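Local coordinates for Cel44C (Paenibacillus polymyxa, PDB 2YIH), which hydrolyses the beta-1,4-glucan backbone of xyloglucan and cellulose-type glucans, this chain being the family 44 glycoside hydrolase part of a longer multidomain protein, at residues Tyr234-Gly237 against Ala238-Asp241; Ala245-Trp248 against Asp249-Gly253; Asp260-Leu263 against Asp264-Leu268; Gln329-Ser332 against Glu333-Pro336. The protein carries 8 engineered substitutions. All coordinates share one frame; numbering follows the deposited sequence.

Interaction 1: residues Tyr234-Gly237 against Ala238-Asp241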
loop_
_atom_site.group_PDB
_atom_site.type_symbol
_atom_site.label_atom_id
_atom_site.label_comp_id
_atom_site.label_asym_id
_atom_site.label_seq_id
_atom_site.Cartn_x
_atom_site.Cartn_y
_atom_site.Cartn_z
ATOM N N TYR A 234 -10.444 -4.464 -3.836
ATOM C CA TYR A 234 -10.594 -4.366 -2.376
ATOM C C TYR A 234 -10.035 -5.555 -1.604
ATOM O O TYR A 234 -9.666 -5.419 -0.422
ATOM C CB TYR A 234 -12.070 -4.142 -1.985
ATOM C CG TYR A 234 -12.862 -5.419 -1.803
ATOM C CD1 TYR A 234 -12.904 -6.087 -0.561
ATOM C CD2 TYR A 234 -13.582 -5.957 -2.865
ATOM C CE1 TYR A 234 -13.669 -7.291 -0.404
ATOM C CE2 TYR A 234 -14.338 -7.145 -2.716
ATOM C CZ TYR A 234 -14.373 -7.790 -1.480
ATOM O OH TYR A 234 -15.097 -8.960 -1.333
ATOM N N GLY A 235 -10.035 -6.742 -2.217
ATOM C CA GLY A 235 -9.749 -7.962 -1.460
ATOM C C GLY A 235 -10.049 -9.191 -2.297
ATOM O O GLY A 235 -10.421 -9.090 -3.461
ATOM N N PHE A 236 -9.882 -10.367 -1.694
ATOM C CA PHE A 236 -9.836 -11.591 -2.450
ATOM C C PHE A 236 -11.101 -11.859 -3.285
ATOM O O PHE A 236 -11.008 -12.360 -4.403
ATOM C CB PHE A 236 -9.537 -12.775 -1.526
ATOM C CG PHE A 236 -9.316 -14.046 -2.286
ATOM C CD1 PHE A 236 -8.084 -14.297 -2.874
ATOM C CD2 PHE A 236 -10.390 -14.854 -2.604
ATOM C CE1 PHE A 236 -7.900 -15.443 -3.678
ATOM C CE2 PHE A 236 -10.216 -15.964 -3.415
ATOM C CZ PHE A 236 -8.994 -16.232 -3.972
ATOM N N GLY A 237 -12.276 -11.499 -2.776
ATOM C CA GLY A 237 -13.490 -11.740 -3.567
ATOM C C GLY A 237 -13.480 -11.004 -4.910
ATOM O O GLY A 237 -14.036 -11.489 -5.902
ATOM N N ALA A 238 -12.841 -9.837 -4.951
ATOM C CA ALA A 238 -12.669 -9.104 -6.186
ATOM C C ALA A 238 -11.536 -9.712 -7.031
ATOM O O ALA A 238 -11.645 -9.769 -8.259
ATOM C CB ALA A 238 -12.364 -7.616 -5.887
ATOM N N TYR A 239 -10.435 -10.126 -6.394
ATOM C CA TYR A 239 -9.368 -10.833 -7.145
ATOM C C TYR A 239 -9.962 -12.053 -7.881
ATOM O O TYR A 239 -9.617 -12.320 -9.031
ATOM C CB TYR A 239 -8.285 -11.399 -6.221
ATOM C CG TYR A 239 -7.500 -10.492 -5.278
ATOM C CD1 TYR A 239 -7.844 -9.148 -5.034
ATOM C CD2 TYR A 239 -6.450 -11.050 -4.543
ATOM C CE1 TYR A 239 -7.133 -8.391 -4.073
ATOM C CE2 TYR A 239 -5.738 -10.324 -3.622
ATOM C CZ TYR A 239 -6.125 -9.021 -3.326
ATOM O OH TYR A 239 -5.361 -8.350 -2.390
ATOM N N LYS A 240 -10.880 -12.755 -7.216
ATOM C CA LYS A 240 -11.388 -14.047 -7.715
ATOM C C LYS A 240 -12.296 -13.872 -8.952
ATOM O O LYS A 240 -12.042 -14.459 -9.991
ATOM C CB LYS A 240 -12.150 -14.772 -6.606
ATOM C CG LYS A 240 -12.551 -16.224 -6.990
ATOM C CD LYS A 240 -11.367 -16.990 -7.538
ATOM C CE LYS A 240 -11.631 -18.488 -7.523
ATOM N NZ LYS A 240 -12.487 -18.873 -8.667
ATOM N N ASP A 241 -13.333 -13.044 -8.842
ATOM C CA ASP A 241 -14.309 -12.921 -9.935
ATOM C C ASP A 241 -14.990 -11.559 -9.910
ATOM O O ASP A 241 -16.163 -11.387 -10.333
ATOM C CB ASP A 241 -15.335 -14.087 -9.881
ATOM C CG ASP A 241 -16.199 -14.081 -8.613
ATOM O OD1 ASP A 241 -16.044 -13.212 -7.717
ATOM O OD2 ASP A 241 -17.048 -14.993 -8.496
#
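Tyr-239 has CG beside its own backbone N (chi1 -58°), which lays its ring flat along the first turn of helix 236-241, while Phe-236 swings CG away from its N (chi1 -173°) and carries its ring off toward Lys-240. The setting is the start of a short helix that follows strand 227-233 of the TIM barrel, with Gly-235 as N-cap. One face of the Tyr-239 ring receives CA of Phe-236, a CH-pi contact with CA 4.0 Å from the ring centroid and 17° off the normal. The two aromatic side chains then cross at about a right angle, Phe-236 CD1 lying 4.0 Å from Tyr-239 CD2. Phe-236 and Lys-240 run side by side in the same direction, and ring atom CE2 of Phe-236 rests 3.9 Å from Lys-240 CB. On the N-terminal flank Tyr-234 packs CD2 against Ala-238 CB at 3.7 Å; its hydroxyl is hydrogen-bonded to Gln-243, and the residue belongs to the glycan pocket, its hydroxyl also making a weak bond to a glucose. The Tyr-239 hydroxyl bonds to the carbonyl of His-284, tying this turn to the neighbouring barrel strand 280-285. Backbone bonds hold the turn. Lys-240 N reaches Phe-236 O at 2.8 Å, whereas the link from Asp-241 N to Gly-237 O is weak; the Asp-241 carboxylate has Thr-244 N as a partner through OD1. Gly-235 O is gripped twice: Ala-238 N lies 2.9 Å from it, above the carbonyl plane, and Tyr-239 N gives it a straighter bond of 3.1 Å.

Interaction 2: residues Ala245-Trp248 against Asp249-Gly253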
loop_
_atom_site.group_PDB
_atom_site.type_symbol
_atom_site.label_atom_id
_atom_site.label_comp_id
_atom_site.label_asym_id
_atom_site.label_seq_id
_atom_site.Cartn_x
_atom_site.Cartn_y
_atom_site.Cartn_z
ATOM N N ALA A 245 -19.083 -10.566 -10.630
ATOM C CA ALA A 245 -19.508 -9.626 -11.665
ATOM C C ALA A 245 -20.572 -10.302 -12.545
ATOM O O ALA A 245 -20.454 -11.500 -12.849
ATOM C CB ALA A 245 -18.320 -9.186 -12.518
ATOM N N PRO A 246 -21.593 -9.549 -12.949
ATOM C CA PRO A 246 -22.696 -10.172 -13.712
ATOM C C PRO A 246 -22.278 -10.845 -15.014
ATOM O O PRO A 246 -22.914 -11.831 -15.419
ATOM C CB PRO A 246 -23.651 -9.002 -13.991
ATOM C CG PRO A 246 -22.896 -7.744 -13.591
ATOM C CD PRO A 246 -21.942 -8.183 -12.523
ATOM N N ASP A 247 -21.228 -10.342 -15.658
ATOM C CA ASP A 247 -20.697 -10.942 -16.870
ATOM C C ASP A 247 -19.556 -11.943 -16.696
ATOM O O ASP A 247 -18.992 -12.407 -17.686
ATOM C CB ASP A 247 -20.350 -9.866 -17.914
ATOM C CG ASP A 247 -19.251 -8.923 -17.441
ATOM O OD1 ASP A 247 -18.925 -8.954 -16.221
ATOM O OD2 ASP A 247 -18.671 -8.229 -18.305
ATOM N N TRP A 248 -19.207 -12.294 -15.459
ATOM C CA TRP A 248 -18.016 -13.125 -15.239
ATOM C C TRP A 248 -18.103 -14.474 -15.982
ATOM O O TRP A 248 -17.141 -14.889 -16.637
ATOM C CB TRP A 248 -17.756 -13.392 -13.738
ATOM C CG TRP A 248 -16.523 -14.270 -13.518
ATOM C CD1 TRP A 248 -16.473 -15.476 -12.881
ATOM C CD2 TRP A 248 -15.179 -13.982 -13.936
ATOM N NE1 TRP A 248 -15.185 -15.971 -12.897
ATOM C CE2 TRP A 248 -14.369 -15.058 -13.510
ATOM C CE3 TRP A 248 -14.583 -12.914 -14.619
ATOM C CZ2 TRP A 248 -12.991 -15.126 -13.790
ATOM C CZ3 TRP A 248 -13.213 -12.974 -14.898
ATOM C CH2 TRP A 248 -12.438 -14.082 -14.492
ATOM N N ASP A 249 -19.237 -15.160 -15.869
ATOM C CA ASP A 249 -19.364 -16.467 -16.542
ATOM C C ASP A 249 -19.158 -16.362 -18.049
ATOM O O ASP A 249 -18.547 -17.253 -18.659
ATOM C CB ASP A 249 -20.713 -17.120 -16.216
ATOM C CG ASP A 249 -20.721 -17.755 -14.850
ATOM O OD1 ASP A 249 -19.631 -17.927 -14.268
ATOM O OD2 ASP A 249 -21.822 -18.008 -14.321
ATOM N N SER A 250 -19.610 -15.251 -18.627
ATOM C CA SER A 250 -19.479 -15.027 -20.063
ATOM C C SER A 250 -18.057 -14.707 -20.532
ATOM O O SER A 250 -17.721 -14.923 -21.709
ATOM C CB SER A 250 -20.465 -13.952 -20.541
ATOM O OG SER A 250 -19.967 -12.640 -20.341
ATOM N N VAL A 251 -17.228 -14.153 -19.649
ATOM C CA VAL A 251 -15.885 -13.733 -20.069
ATOM C C VAL A 251 -14.744 -14.562 -19.480
ATOM O O VAL A 251 -13.601 -14.449 -19.943
ATOM C CB VAL A 251 -15.614 -12.221 -19.775
ATOM C CG1 VAL A 251 -16.688 -11.327 -20.436
ATOM C CG2 VAL A 251 -15.534 -11.991 -18.269
ATOM N N LYS A 252 -15.028 -15.415 -18.498
ATOM C CA LYS A 252 -13.955 -16.053 -17.740
ATOM C C LYS A 252 -13.115 -17.003 -18.598
ATOM O O LYS A 252 -11.956 -17.267 -18.284
ATOM C CB LYS A 252 -14.498 -16.797 -16.535
ATOM C CG LYS A 252 -15.390 -17.978 -16.868
ATOM C CD LYS A 252 -16.058 -18.489 -15.617
ATOM C CE LYS A 252 -16.967 -19.668 -15.943
ATOM N NZ LYS A 252 -17.741 -20.049 -14.742
ATOM N N GLY A 253 -13.713 -17.529 -19.666
ATOM C CA GLY A 253 -12.992 -18.474 -20.541
ATOM C C GLY A 253 -12.188 -19.466 -19.729
ATOM O O GLY A 253 -12.730 -20.131 -18.859
HETATM O O HOH W 1 -21.363 -14.410 -14.126
HETATM O O HOH W 2 -22.105 -14.072 -17.271
#
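One face of the Trp-248 indole is covered by Lys-252, whose CB sits 3.7 Å from the centroid of the six-membered ring, a CH-pi contact 21° off the normal and shifted toward the rim. Val-251 comes in obliquely, its CG2 3.9 Å from Trp-248 CE3, and the two side chains cross at about a right angle. The indole also packs on Phe-258 and Tyr-261 of helix 258-273. With chi1 at 65°, CG of Lys-252 stands between its backbone N and carbonyl carbon, and the chain runs on extended past the NE1 side of the indole, so that NZ meets Asp-249 OD1 in a 2.9 Å salt bridge from above the carboxylate plane. Asp-247, the N-cap residue, makes no capping bond with its side chain; both carboxylate oxygens are taken by backbone N-H groups of Ala-205 and Lys-206, the start of helix 205-222. Its carbonyl instead accepts weak bonds from Ser-250 N and Val-251 N. Two waters sit at the start of the helix, one joining Pro-246 O to Ser-250 N, the other accepting from Asp-249 N at 2.8 Å. The whole is a type I beta turn, Ala-245 to Trp-248, running into a single short helical turn at the surface of the barrel domain.

Interaction 3: residues Asp260-Leu263 against Asp264-Leu268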
loop_
_atom_site.group_PDB
_atom_site.type_symbol
_atom_site.label_atom_id
_atom_site.label_comp_id
_atom_site.label_asym_id
_atom_site.label_seq_id
_atom_site.Cartn_x
_atom_site.Cartn_y
_atom_site.Cartn_z
ATOM N N ASP A 260 -6.242 -12.505 -13.770
ATOM C CA ASP A 260 -5.703 -12.890 -15.084
ATOM C C ASP A 260 -6.450 -12.252 -16.242
ATOM O O ASP A 260 -5.823 -11.766 -17.195
ATOM C CB ASP A 260 -5.751 -14.419 -15.249
ATOM C CG ASP A 260 -4.775 -15.129 -14.324
ATOM O OD1 ASP A 260 -3.836 -14.479 -13.816
ATOM O OD2 ASP A 260 -4.977 -16.327 -14.057
ATOM N N TYR A 261 -7.786 -12.222 -16.142
ATOM C CA TYR A 261 -8.605 -11.593 -17.185
ATOM C C TYR A 261 -8.200 -10.125 -17.360
ATOM O O TYR A 261 -8.034 -9.633 -18.477
ATOM C CB TYR A 261 -10.112 -11.715 -16.847
ATOM C CG TYR A 261 -11.026 -10.861 -17.721
ATOM C CD1 TYR A 261 -11.535 -11.356 -18.923
ATOM C CD2 TYR A 261 -11.424 -9.573 -17.324
ATOM C CE1 TYR A 261 -12.375 -10.560 -19.724
ATOM C CE2 TYR A 261 -12.263 -8.782 -18.116
ATOM C CZ TYR A 261 -12.733 -9.284 -19.312
ATOM O OH TYR A 261 -13.542 -8.524 -20.102
ATOM N N TYR A 262 -8.100 -9.420 -16.240
ATOM C CA TYR A 262 -7.754 -7.997 -16.277
ATOM C C TYR A 262 -6.370 -7.762 -16.891
ATOM O O TYR A 262 -6.202 -6.912 -17.763
ATOM C CB TYR A 262 -7.812 -7.413 -14.878
ATOM C CG TYR A 262 -7.497 -5.924 -14.780
ATOM C CD1 TYR A 262 -8.514 -4.955 -14.918
ATOM C CD2 TYR A 262 -6.211 -5.495 -14.422
ATOM C CE1 TYR A 262 -8.225 -3.610 -14.781
ATOM C CE2 TYR A 262 -5.922 -4.176 -14.272
ATOM C CZ TYR A 262 -6.935 -3.240 -14.426
ATOM O OH TYR A 262 -6.646 -1.943 -14.213
ATOM N N LEU A 263 -5.389 -8.536 -16.439
ATOM C CA LEU A 263 -4.024 -8.389 -16.938
ATOM C C LEU A 263 -3.958 -8.638 -18.438
ATOM O O LEU A 263 -3.403 -7.831 -19.192
ATOM C CB LEU A 263 -3.068 -9.316 -16.186
ATOM C CG LEU A 263 -2.751 -8.887 -14.758
ATOM C CD1 LEU A 263 -2.313 -10.080 -13.931
ATOM C CD2 LEU A 263 -1.688 -7.793 -14.752
ATOM N N ASP A 264 -4.604 -9.715 -18.883
ATOM C CA ASP A 264 -4.571 -10.067 -20.298
ATOM C C ASP A 264 -5.323 -9.034 -21.127
ATOM O O ASP A 264 -4.874 -8.632 -22.206
ATOM C CB ASP A 264 -5.176 -11.476 -20.480
ATOM C CG ASP A 264 -4.944 -12.046 -21.872
ATOM O OD1 ASP A 264 -3.886 -11.795 -22.459
ATOM O OD2 ASP A 264 -5.811 -12.826 -22.332
ATOM N N GLN A 265 -6.475 -8.575 -20.626
ATOM C CA GLN A 265 -7.277 -7.601 -21.386
ATOM C C GLN A 265 -6.601 -6.240 -21.445
ATOM O O GLN A 265 -6.654 -5.574 -22.484
ATOM C CB GLN A 265 -8.706 -7.465 -20.803
ATOM C CG GLN A 265 -9.565 -8.750 -20.981
ATOM C CD GLN A 265 -9.754 -9.148 -22.448
ATOM O OE1 GLN A 265 -9.465 -10.293 -22.856
ATOM N NE2 GLN A 265 -10.117 -8.180 -23.257
ATOM N N MET A 266 -5.919 -5.843 -20.370
ATOM C CA MET A 266 -5.158 -4.584 -20.388
ATOM C C MET A 266 -3.944 -4.692 -21.327
ATOM O O MET A 266 -3.637 -3.745 -22.062
ATOM C CB MET A 266 -4.760 -4.120 -18.969
ATOM C CG MET A 266 -5.983 -3.740 -18.082
ATOM S SD MET A 266 -6.933 -2.377 -18.794
ATOM C CE MET A 266 -5.851 -0.974 -18.425
ATOM N N ARG A 267 -3.333 -5.866 -21.348
ATOM C CA ARG A 267 -2.229 -6.134 -22.292
ATOM C C ARG A 267 -2.708 -6.038 -23.736
ATOM O O ARG A 267 -2.104 -5.336 -24.556
ATOM C CB ARG A 267 -1.602 -7.486 -22.002
ATOM C CG ARG A 267 -0.324 -7.666 -22.773
ATOM C CD ARG A 267 -0.183 -9.033 -23.190
ATOM N NE ARG A 267 1.089 -9.199 -23.900
ATOM C CZ ARG A 267 1.783 -10.321 -23.859
ATOM N NH1 ARG A 267 1.315 -11.331 -23.166
ATOM N NH2 ARG A 267 2.954 -10.423 -24.492
ATOM N N LEU A 268 -3.845 -6.682 -24.027
ATOM C CA LEU A 268 -4.471 -6.616 -25.362
ATOM C C LEU A 268 -4.848 -5.198 -25.767
ATOM O O LEU A 268 -4.547 -4.746 -26.885
ATOM C CB LEU A 268 -5.727 -7.495 -25.414
ATOM C CG LEU A 268 -5.590 -9.003 -25.483
ATOM C CD1 LEU A 268 -6.888 -9.702 -25.075
ATOM C CD2 LEU A 268 -5.226 -9.385 -26.910
#
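Tyr-261 and Tyr-262 each offer a ring face to the side chain four residues on, Gln-265 and Met-266, and the tighter packing lies along these two pairs. Gln-265 CG stands over the Tyr-261 ring, 3.6 Å from its centroid and offset toward the rim; beyond it the amide plane is tilted only 21° from that of the ring. Met-266 CG is instead above the middle of the Tyr-262 ring, 3.8 Å from the centroid. The bend at chi2 carries the sulfur on above the same ring, where SD makes a more distant Met-aromatic contact, 4.7 Å from the centroid. Both tyrosines place CG anti to the backbone N (chi1 169° and -179°), and both partners keep CG beside theirs, the pairing that lets ring and chain overlap one turn apart. Tyr-261 is also packed by helices 205-222 and 248-251, and Leu-263 by helix 337-348. Buried Asp-260 has its OD1 hydrogen-bonded to Ser-344 of that last helix.

The other side is looser. Asp-264 sends its carboxylate away from the preceding turn to the hydroxyl of Tyr-255, and the Arg-267 side chain meets that turn through CB, 3.4 Å from Leu-263 O, before it leads outward. Leu-268, exposed and modelled in two conformers, makes no side-chain contact with 260-263. Regular i to i+4 bonds run beneath all this, such as Met-266 N to Tyr-262 O at 2.8 Å. Paired i, i+4 CH-pi contacts on a regular alpha helix define the arrangement, here on helix 258-273, which lies between strands 227-233 and 280-285 in the chain of the (beta/alpha)8 barrel.

Interaction 4: residues Gln329-Ser332 against Glu333-Pro336; sequences QWFS and EFLP. Engineered in segment 329-332: Phe-331 (natural residue Asn). With BGC (beta-D-glucopyranose), chain B.
The chain winds from helix 326-331 into a short 3-10 turn, marked by i to i+3 bonds from Phe-334 N to Phe-331 O and from Leu-335 N to Ser-332 O, both 3.0 Å, and straightens out before the cis peptide of Pro-336. Phe-331, an engineered residue replacing the natural asparagine, packs its CB 4.0 Å from Phe-334 CD2, and CE2 of Phe-334 lies at the edge of its ring, near the plane. Phe-331 O in turn sits at the edge of the Phe-334 ring, in its plane. A bend at chi2 (-92°) folds Glu-333 back along the backbone, bringing OE1 3.3 Å from Phe-331 C. The Trp-330 side chain turns away from 333-336: its indole has Gln-329 CG over one face and the glucose on the opposite face. There the sugar's C5 is 3.5 Å from Trp-330 CE2 and its C1 3.8 Å from CE3, so its C-H groups lie along the aromatic surface. Phe-331 CZ approaches the same glucose at O3, 3.7 Å away, with no hydrogen bond. Tryptophan laid against a pyranose is the classic platform of carbohydrate-binding sites, and here it forms part of the glycan pocket.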
loop_
_atom_site.group_PDB
_atom_site.type_symbol
_atom_site.label_atom_id
_atom_site.label_comp_id
_atom_site.label_asym_id
_atom_site.label_seq_id
_atom_site.Cartn_x
_atom_site.Cartn_y
_atom_site.Cartn_z
ATOM N N GLN A 329 -9.514 -21.384 3.787
ATOM C CA GLN A 329 -10.425 -22.517 3.816
ATOM C C GLN A 329 -10.821 -22.978 2.410
ATOM O O GLN A 329 -10.775 -24.180 2.116
ATOM C CB GLN A 329 -11.671 -22.190 4.668
ATOM C CG GLN A 329 -12.703 -23.282 4.661
ATOM C CD GLN A 329 -12.141 -24.596 5.196
ATOM O OE1 GLN A 329 -11.362 -24.610 6.151
ATOM N NE2 GLN A 329 -12.582 -25.713 4.611
ATOM N N TRP A 330 -11.200 -22.039 1.532
ATOM C CA TRP A 330 -11.827 -22.409 0.282
ATOM C C TRP A 330 -10.987 -22.101 -0.937
ATOM O O TRP A 330 -11.324 -22.552 -2.025
ATOM C CB TRP A 330 -13.215 -21.759 0.160
ATOM C CG TRP A 330 -14.192 -22.318 1.139
ATOM C CD1 TRP A 330 -14.693 -21.695 2.243
ATOM C CD2 TRP A 330 -14.813 -23.610 1.084
ATOM N NE1 TRP A 330 -15.581 -22.533 2.897
ATOM C CE2 TRP A 330 -15.664 -23.712 2.203
ATOM C CE3 TRP A 330 -14.723 -24.694 0.201
ATOM C CZ2 TRP A 330 -16.437 -24.861 2.459
ATOM C CZ3 TRP A 330 -15.491 -25.837 0.456
ATOM C CH2 TRP A 330 -16.348 -25.897 1.566
ATOM N N PHE A 331 -9.890 -21.346 -0.760
ATOM C CA PHE A 331 -9.102 -20.847 -1.885
ATOM C C PHE A 331 -7.607 -20.913 -1.597
ATOM O O PHE A 331 -6.854 -20.071 -2.069
ATOM C CB PHE A 331 -9.529 -19.401 -2.255
ATOM C CG PHE A 331 -10.969 -19.292 -2.621
ATOM C CD1 PHE A 331 -11.411 -19.689 -3.880
ATOM C CD2 PHE A 331 -11.907 -18.924 -1.665
ATOM C CE1 PHE A 331 -12.768 -19.670 -4.188
ATOM C CE2 PHE A 331 -13.261 -18.919 -1.957
ATOM C CZ PHE A 331 -13.691 -19.265 -3.230
ATOM N N SER A 332 -7.156 -21.952 -0.878
ATOM C CA SER A 332 -5.748 -22.029 -0.487
ATOM C C SER A 332 -4.780 -22.135 -1.658
ATOM O O SER A 332 -3.599 -21.872 -1.489
ATOM C CB SER A 332 -5.476 -23.167 0.508
ATOM O OG SER A 332 -5.744 -24.418 -0.101
ATOM N N GLU A 333 -5.268 -22.505 -2.837
ATOM C CA GLU A 333 -4.382 -22.621 -4.004
ATOM C C GLU A 333 -3.959 -21.244 -4.512
ATOM O O GLU A 333 -3.044 -21.138 -5.327
ATOM C CB GLU A 333 -5.030 -23.442 -5.147
ATOM C CG GLU A 333 -6.134 -22.725 -5.888
ATOM C CD GLU A 333 -7.540 -22.995 -5.314
ATOM O OE1 GLU A 333 -7.719 -23.112 -4.078
ATOM O OE2 GLU A 333 -8.473 -23.101 -6.135
ATOM N N PHE A 334 -4.606 -20.198 -3.998
ATOM C CA PHE A 334 -4.182 -18.829 -4.295
ATOM C C PHE A 334 -3.267 -18.246 -3.229
ATOM O O PHE A 334 -2.875 -17.070 -3.318
ATOM C CB PHE A 334 -5.404 -17.942 -4.504
ATOM C CG PHE A 334 -6.223 -18.323 -5.717
ATOM C CD1 PHE A 334 -5.875 -17.852 -6.981
ATOM C CD2 PHE A 334 -7.304 -19.189 -5.592
ATOM C CE1 PHE A 334 -6.630 -18.175 -8.093
ATOM C CE2 PHE A 334 -8.034 -19.561 -6.699
ATOM C CZ PHE A 334 -7.719 -19.036 -7.952
ATOM N N LEU A 335 -2.879 -19.072 -2.245
ATOM C CA LEU A 335 -1.957 -18.650 -1.194
ATOM C C LEU A 335 -0.661 -19.455 -1.270
ATOM O O LEU A 335 -0.671 -20.624 -1.662
ATOM C CB LEU A 335 -2.608 -18.837 0.196
ATOM C CG LEU A 335 -3.974 -18.152 0.362
ATOM C CD1 LEU A 335 -4.552 -18.444 1.781
ATOM C CD2 LEU A 335 -3.880 -16.625 0.104
ATOM N N PRO A 336 0.464 -18.849 -0.876
ATOM C CA PRO A 336 0.613 -17.477 -0.390
ATOM C C PRO A 336 0.378 -16.443 -1.459
ATOM O O PRO A 336 0.613 -16.689 -2.644
ATOM C CB PRO A 336 2.069 -17.415 0.084
ATOM C CG PRO A 336 2.774 -18.543 -0.692
ATOM C CD PRO A 336 1.730 -19.602 -0.882
HETATM C C2 BGC B . -17.817 -22.454 -2.132
HETATM C C3 BGC B . -17.272 -21.301 -1.292
HETATM C C4 BGC B . -18.149 -21.002 -0.078
HETATM C C5 BGC B . -18.417 -22.307 0.663
HETATM C C6 BGC B . -19.282 -22.133 1.903
HETATM C C1 BGC B . -18.134 -23.651 -1.241
HETATM O O1 BGC B . -18.739 -24.718 -1.984
HETATM O O2 BGC B . -16.851 -22.824 -3.121
HETATM O O3 BGC B . -17.123 -20.116 -2.081
HETATM O O4 BGC B . -17.428 -20.144 0.798
HETATM O O5 BGC B . -19.047 -23.214 -0.233
HETATM O O6 BGC B . -20.575 -21.710 1.473
#

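Interactions 1 and 4 meet beside the glycan pocket, their centres about 12 Å apart: Phe-236 CE2 lies 3.5 Å from Phe-331 CG, the two rings inclined at about 40°, and Lys-240 CE packs 3.8 Å from Phe-334 CE2. Tyr-234 from one and Trp-330 with Phe-331 from the other contribute to that pocket. Interaction 2 joins interaction 1 through Asp-241 CB, 3.5 Å from Trp-248 CD1, and passes on to interaction 3, where Val-251 CB is 3.6 Å from Tyr-261 CE1. Packing thus continues from the sugar to the outer helix 258-273, while interactions 3 and 4, with centres about 22 Å apart, do not touch.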